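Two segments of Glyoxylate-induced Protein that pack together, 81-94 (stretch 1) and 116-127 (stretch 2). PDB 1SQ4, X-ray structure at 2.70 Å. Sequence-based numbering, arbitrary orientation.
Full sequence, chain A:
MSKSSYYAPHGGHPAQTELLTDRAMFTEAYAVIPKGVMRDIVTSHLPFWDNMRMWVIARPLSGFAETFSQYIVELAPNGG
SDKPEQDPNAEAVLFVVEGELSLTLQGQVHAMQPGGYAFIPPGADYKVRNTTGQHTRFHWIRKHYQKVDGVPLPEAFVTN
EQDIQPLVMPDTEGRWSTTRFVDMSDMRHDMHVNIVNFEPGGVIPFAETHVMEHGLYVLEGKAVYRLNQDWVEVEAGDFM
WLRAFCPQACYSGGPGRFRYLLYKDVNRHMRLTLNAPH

Stretch 1, residues 81-94: SDKPEQDPNAEAVL
Stretch 2 (116-127) GYAFIPPGADYK

Two antiparallel strands, A90–L94 and G116–I120, form the spine of this contact, their axes 4.5 Å apart at closest and their directions 172° apart. Extended backbones pair A92 with I120, V93 with F119 and L94 with A118, at CA–CA distances of 5.0, 4.5 and 4.9 Å. Two hydrogen-bonded pairs flank the narrow V93–F119 pair: A92 N to I120 O is 2.9 Å and I120 N to A92 O 3.0 Å; L94 N to A118 O is 2.7 Å and A118 N to L94 O 2.8 Å.

Side chains alternate between faces. On one, A92, L94, A118 and I120 pack small against large: each alanine's lone methyl lies opposite a larger side chain, A92 CB 4.3 Å from I120 CB and L94 CB 4.0 Å from A118 CB, while I120 (m, t) meets L94 (chi1 -100°) diagonally, CD1 to CD2 at 4.2 Å. On the other face V93 (t) is a branched bump serving two rings. Its CG1 lies over the face of Y117 (chi1 t), 3.9 Å from the centroid; its CG2 meets the edge of F119 (chi1 t), 3.9 Å from CD2.

Beyond the sheet, a type I turn from D87 to A90 faces a type II turn from P121 to A124. P122 fits beside A90, its CA 3.5 Å from A90 O. G123, at phi/psi 74/1, suits its turn; an ideal CB there would lie 3.3 Å from P88 O, so the missing side chain leaves room for that carbonyl.

At the far end, P84 is the flat knob: its CG sits 3.6 Å from the centroid of the Y126 ring, over one face. Y126 (chi1 76°, chi2 -81°) is buried, and its ring gives the proline a flat surface. Exposed K127 (p, t, t, t) extends past D82 (m), K127 CD lying 3.3 Å from D82 OD1; their charges remain beyond salt-bridge range, D82 OD1 to K127 NZ being 4.1 Å.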

# COMPACT_ATOMS: atom_id res chain seq x y z
N SER A 81 -9.23 -31.91 -36.12
CA SER A 81 -10.69 -32.07 -36.04
C SER A 81 -11.49 -31.73 -37.31
O SER A 81 -11.10 -30.87 -38.09
CB SER A 81 -11.22 -31.21 -34.90
OG SER A 81 -12.63 -31.11 -34.96
N ASP A 82 -12.63 -32.40 -37.50
CA ASP A 82 -13.46 -32.10 -38.66
C ASP A 82 -14.65 -31.23 -38.30
O ASP A 82 -15.46 -30.87 -39.15
CB ASP A 82 -13.93 -33.38 -39.34
CG ASP A 82 -12.78 -34.15 -39.95
OD1 ASP A 82 -11.97 -33.51 -40.67
OD2 ASP A 82 -12.67 -35.37 -39.70
N LYS A 83 -14.75 -30.91 -37.01
CA LYS A 83 -15.81 -30.06 -36.48
C LYS A 83 -15.12 -29.24 -35.41
O LYS A 83 -15.49 -29.30 -34.24
CB LYS A 83 -16.92 -30.92 -35.88
CG LYS A 83 -17.64 -31.78 -36.90
CD LYS A 83 -18.37 -32.98 -36.27
CE LYS A 83 -19.60 -32.58 -35.47
NZ LYS A 83 -20.29 -33.77 -34.89
N PRO A 84 -14.12 -28.43 -35.80
CA PRO A 84 -13.35 -27.58 -34.90
C PRO A 84 -14.14 -26.53 -34.12
O PRO A 84 -13.98 -26.40 -32.91
CB PRO A 84 -12.31 -26.97 -35.83
CG PRO A 84 -13.08 -26.80 -37.09
CD PRO A 84 -13.85 -28.09 -37.21
N GLU A 85 -15.00 -25.79 -34.81
CA GLU A 85 -15.79 -24.77 -34.15
C GLU A 85 -17.25 -25.19 -34.01
O GLU A 85 -17.86 -25.70 -34.95
CB GLU A 85 -15.71 -23.45 -34.93
CG GLU A 85 -16.38 -22.29 -34.23
CD GLU A 85 -15.72 -21.99 -32.90
OE1 GLU A 85 -14.54 -21.58 -32.93
OE2 GLU A 85 -16.37 -22.16 -31.85
N GLN A 86 -17.82 -24.96 -32.83
CA GLN A 86 -19.22 -25.31 -32.56
C GLN A 86 -20.11 -24.08 -32.54
O GLN A 86 -21.33 -24.18 -32.67
CB GLN A 86 -19.34 -26.02 -31.22
CG GLN A 86 -18.67 -27.36 -31.19
CD GLN A 86 -19.14 -28.24 -32.32
OE1 GLN A 86 -18.85 -27.98 -33.50
NE2 GLN A 86 -19.88 -29.28 -31.98
N ASP A 87 -19.47 -22.93 -32.38
CA ASP A 87 -20.18 -21.66 -32.31
C ASP A 87 -20.28 -21.00 -33.69
O ASP A 87 -19.28 -20.58 -34.27
CB ASP A 87 -19.45 -20.73 -31.34
CG ASP A 87 -20.29 -19.54 -30.92
OD1 ASP A 87 -20.95 -18.92 -31.80
OD2 ASP A 87 -20.28 -19.21 -29.72
N PRO A 88 -21.50 -20.87 -34.20
CA PRO A 88 -21.78 -20.27 -35.50
C PRO A 88 -21.43 -18.79 -35.62
O PRO A 88 -21.25 -18.28 -36.73
CB PRO A 88 -23.27 -20.52 -35.67
CG PRO A 88 -23.77 -20.40 -34.27
CD PRO A 88 -22.75 -21.22 -33.51
N ASN A 89 -21.34 -18.09 -34.49
CA ASN A 89 -21.01 -16.67 -34.53
C ASN A 89 -19.53 -16.40 -34.25
O ASN A 89 -19.07 -15.27 -34.34
CB ASN A 89 -21.84 -15.89 -33.51
CG ASN A 89 -23.31 -15.95 -33.81
OD1 ASN A 89 -24.05 -16.69 -33.18
ND2 ASN A 89 -23.73 -15.16 -34.80
N ALA A 90 -18.80 -17.45 -33.94
CA ALA A 90 -17.38 -17.30 -33.65
C ALA A 90 -16.52 -17.08 -34.90
O ALA A 90 -16.60 -17.84 -35.87
CB ALA A 90 -16.88 -18.52 -32.89
N GLU A 91 -15.72 -16.03 -34.88
CA GLU A 91 -14.80 -15.76 -35.98
C GLU A 91 -13.45 -16.14 -35.39
O GLU A 91 -13.32 -16.23 -34.17
CB GLU A 91 -14.84 -14.28 -36.37
CG GLU A 91 -14.40 -13.34 -35.27
CD GLU A 91 -14.53 -11.87 -35.66
OE1 GLU A 91 -15.39 -11.18 -35.08
OE2 GLU A 91 -13.78 -11.41 -36.56
N ALA A 92 -12.45 -16.39 -36.23
CA ALA A 92 -11.15 -16.78 -35.71
C ALA A 92 -9.94 -16.33 -36.53
O ALA A 92 -10.05 -15.81 -37.64
CB ALA A 92 -11.10 -18.31 -35.54
N VAL A 93 -8.78 -16.53 -35.93
CA VAL A 93 -7.50 -16.24 -36.54
C VAL A 93 -6.56 -17.34 -36.06
O VAL A 93 -6.38 -17.54 -34.85
CB VAL A 93 -6.95 -14.87 -36.11
CG1 VAL A 93 -5.54 -14.70 -36.65
CG2 VAL A 93 -7.85 -13.76 -36.62
N LEU A 94 -5.99 -18.07 -37.01
CA LEU A 94 -5.06 -19.14 -36.69
C LEU A 94 -3.66 -18.66 -37.02
O LEU A 94 -3.41 -18.11 -38.10
CB LEU A 94 -5.39 -20.40 -37.51
CG LEU A 94 -6.18 -21.56 -36.88
CD1 LEU A 94 -7.38 -21.06 -36.10
CD2 LEU A 94 -6.62 -22.51 -37.97
N GLY A 116 2.44 -18.94 -40.50
CA GLY A 116 1.18 -18.97 -41.22
C GLY A 116 0.03 -18.29 -40.51
O GLY A 116 -0.26 -18.60 -39.36
N TYR A 117 -0.65 -17.39 -41.21
CA TYR A 117 -1.78 -16.64 -40.64
C TYR A 117 -3.07 -16.96 -41.40
O TYR A 117 -3.11 -16.90 -42.62
CB TYR A 117 -1.47 -15.14 -40.73
CG TYR A 117 -2.41 -14.19 -40.02
CD1 TYR A 117 -2.05 -13.59 -38.81
CD2 TYR A 117 -3.61 -13.79 -40.61
CE1 TYR A 117 -2.84 -12.61 -38.22
CE2 TYR A 117 -4.41 -12.81 -40.03
CZ TYR A 117 -4.02 -12.22 -38.84
OH TYR A 117 -4.79 -11.21 -38.30
N ALA A 118 -4.12 -17.29 -40.66
CA ALA A 118 -5.38 -17.62 -41.30
C ALA A 118 -6.57 -16.96 -40.61
O ALA A 118 -6.67 -16.99 -39.38
CB ALA A 118 -5.56 -19.14 -41.33
N PHE A 119 -7.45 -16.35 -41.40
CA PHE A 119 -8.64 -15.70 -40.87
C PHE A 119 -9.87 -16.48 -41.31
O PHE A 119 -10.10 -16.70 -42.50
CB PHE A 119 -8.75 -14.26 -41.37
CG PHE A 119 -10.03 -13.58 -40.96
CD1 PHE A 119 -11.09 -13.44 -41.86
CD2 PHE A 119 -10.22 -13.15 -39.64
CE1 PHE A 119 -12.30 -12.90 -41.45
CE2 PHE A 119 -11.43 -12.61 -39.23
CZ PHE A 119 -12.47 -12.48 -40.14
N ILE A 120 -10.65 -16.90 -40.33
CA ILE A 120 -11.83 -17.69 -40.60
C ILE A 120 -13.02 -16.85 -40.22
O ILE A 120 -13.13 -16.41 -39.09
CB ILE A 120 -11.80 -18.94 -39.75
CG1 ILE A 120 -10.48 -19.68 -39.98
CG2 ILE A 120 -12.96 -19.84 -40.06
CD1 ILE A 120 -10.35 -20.92 -39.15
N PRO A 121 -13.91 -16.57 -41.19
CA PRO A 121 -15.11 -15.77 -40.94
C PRO A 121 -16.17 -16.55 -40.17
O PRO A 121 -16.21 -17.78 -40.22
CB PRO A 121 -15.56 -15.37 -42.35
CG PRO A 121 -15.05 -16.48 -43.20
CD PRO A 121 -13.67 -16.72 -42.63
N PRO A 122 -17.06 -15.85 -39.46
CA PRO A 122 -18.11 -16.49 -38.67
C PRO A 122 -18.97 -17.47 -39.44
O PRO A 122 -19.43 -17.17 -40.54
CB PRO A 122 -18.89 -15.31 -38.11
CG PRO A 122 -18.76 -14.30 -39.19
CD PRO A 122 -17.32 -14.41 -39.61
N GLY A 123 -19.17 -18.65 -38.84
CA GLY A 123 -19.97 -19.68 -39.46
C GLY A 123 -19.27 -20.38 -40.62
O GLY A 123 -19.83 -21.28 -41.23
N ALA A 124 -18.04 -19.98 -40.91
CA ALA A 124 -17.33 -20.59 -42.03
C ALA A 124 -16.91 -22.03 -41.74
O ALA A 124 -16.40 -22.34 -40.66
CB ALA A 124 -16.12 -19.76 -42.40
N ASP A 125 -17.14 -22.91 -42.70
CA ASP A 125 -16.75 -24.31 -42.53
C ASP A 125 -15.27 -24.48 -42.80
O ASP A 125 -14.73 -23.93 -43.76
CB ASP A 125 -17.53 -25.23 -43.46
CG ASP A 125 -19.01 -25.19 -43.20
OD1 ASP A 125 -19.42 -25.24 -42.01
OD2 ASP A 125 -19.78 -25.12 -44.19
N TYR A 126 -14.62 -25.26 -41.96
CA TYR A 126 -13.21 -25.51 -42.12
C TYR A 126 -12.81 -26.66 -41.25
O TYR A 126 -13.62 -27.18 -40.48
CB TYR A 126 -12.40 -24.28 -41.71
CG TYR A 126 -12.28 -24.06 -40.21
CD1 TYR A 126 -13.30 -23.45 -39.48
CD2 TYR A 126 -11.10 -24.40 -39.53
CE1 TYR A 126 -13.16 -23.18 -38.11
CE2 TYR A 126 -10.95 -24.14 -38.17
CZ TYR A 126 -11.98 -23.52 -37.47
OH TYR A 126 -11.80 -23.24 -36.13
N LYS A 127 -11.56 -27.08 -41.36
CA LYS A 127 -11.08 -28.14 -40.51
C LYS A 127 -9.57 -28.14 -40.50
O LYS A 127 -8.95 -27.66 -41.44
CB LYS A 127 -11.66 -29.49 -40.94
CG LYS A 127 -11.68 -29.77 -42.43
CD LYS A 127 -12.57 -30.96 -42.70
CE LYS A 127 -12.55 -31.33 -44.16
NZ LYS A 127 -13.30 -32.60 -44.43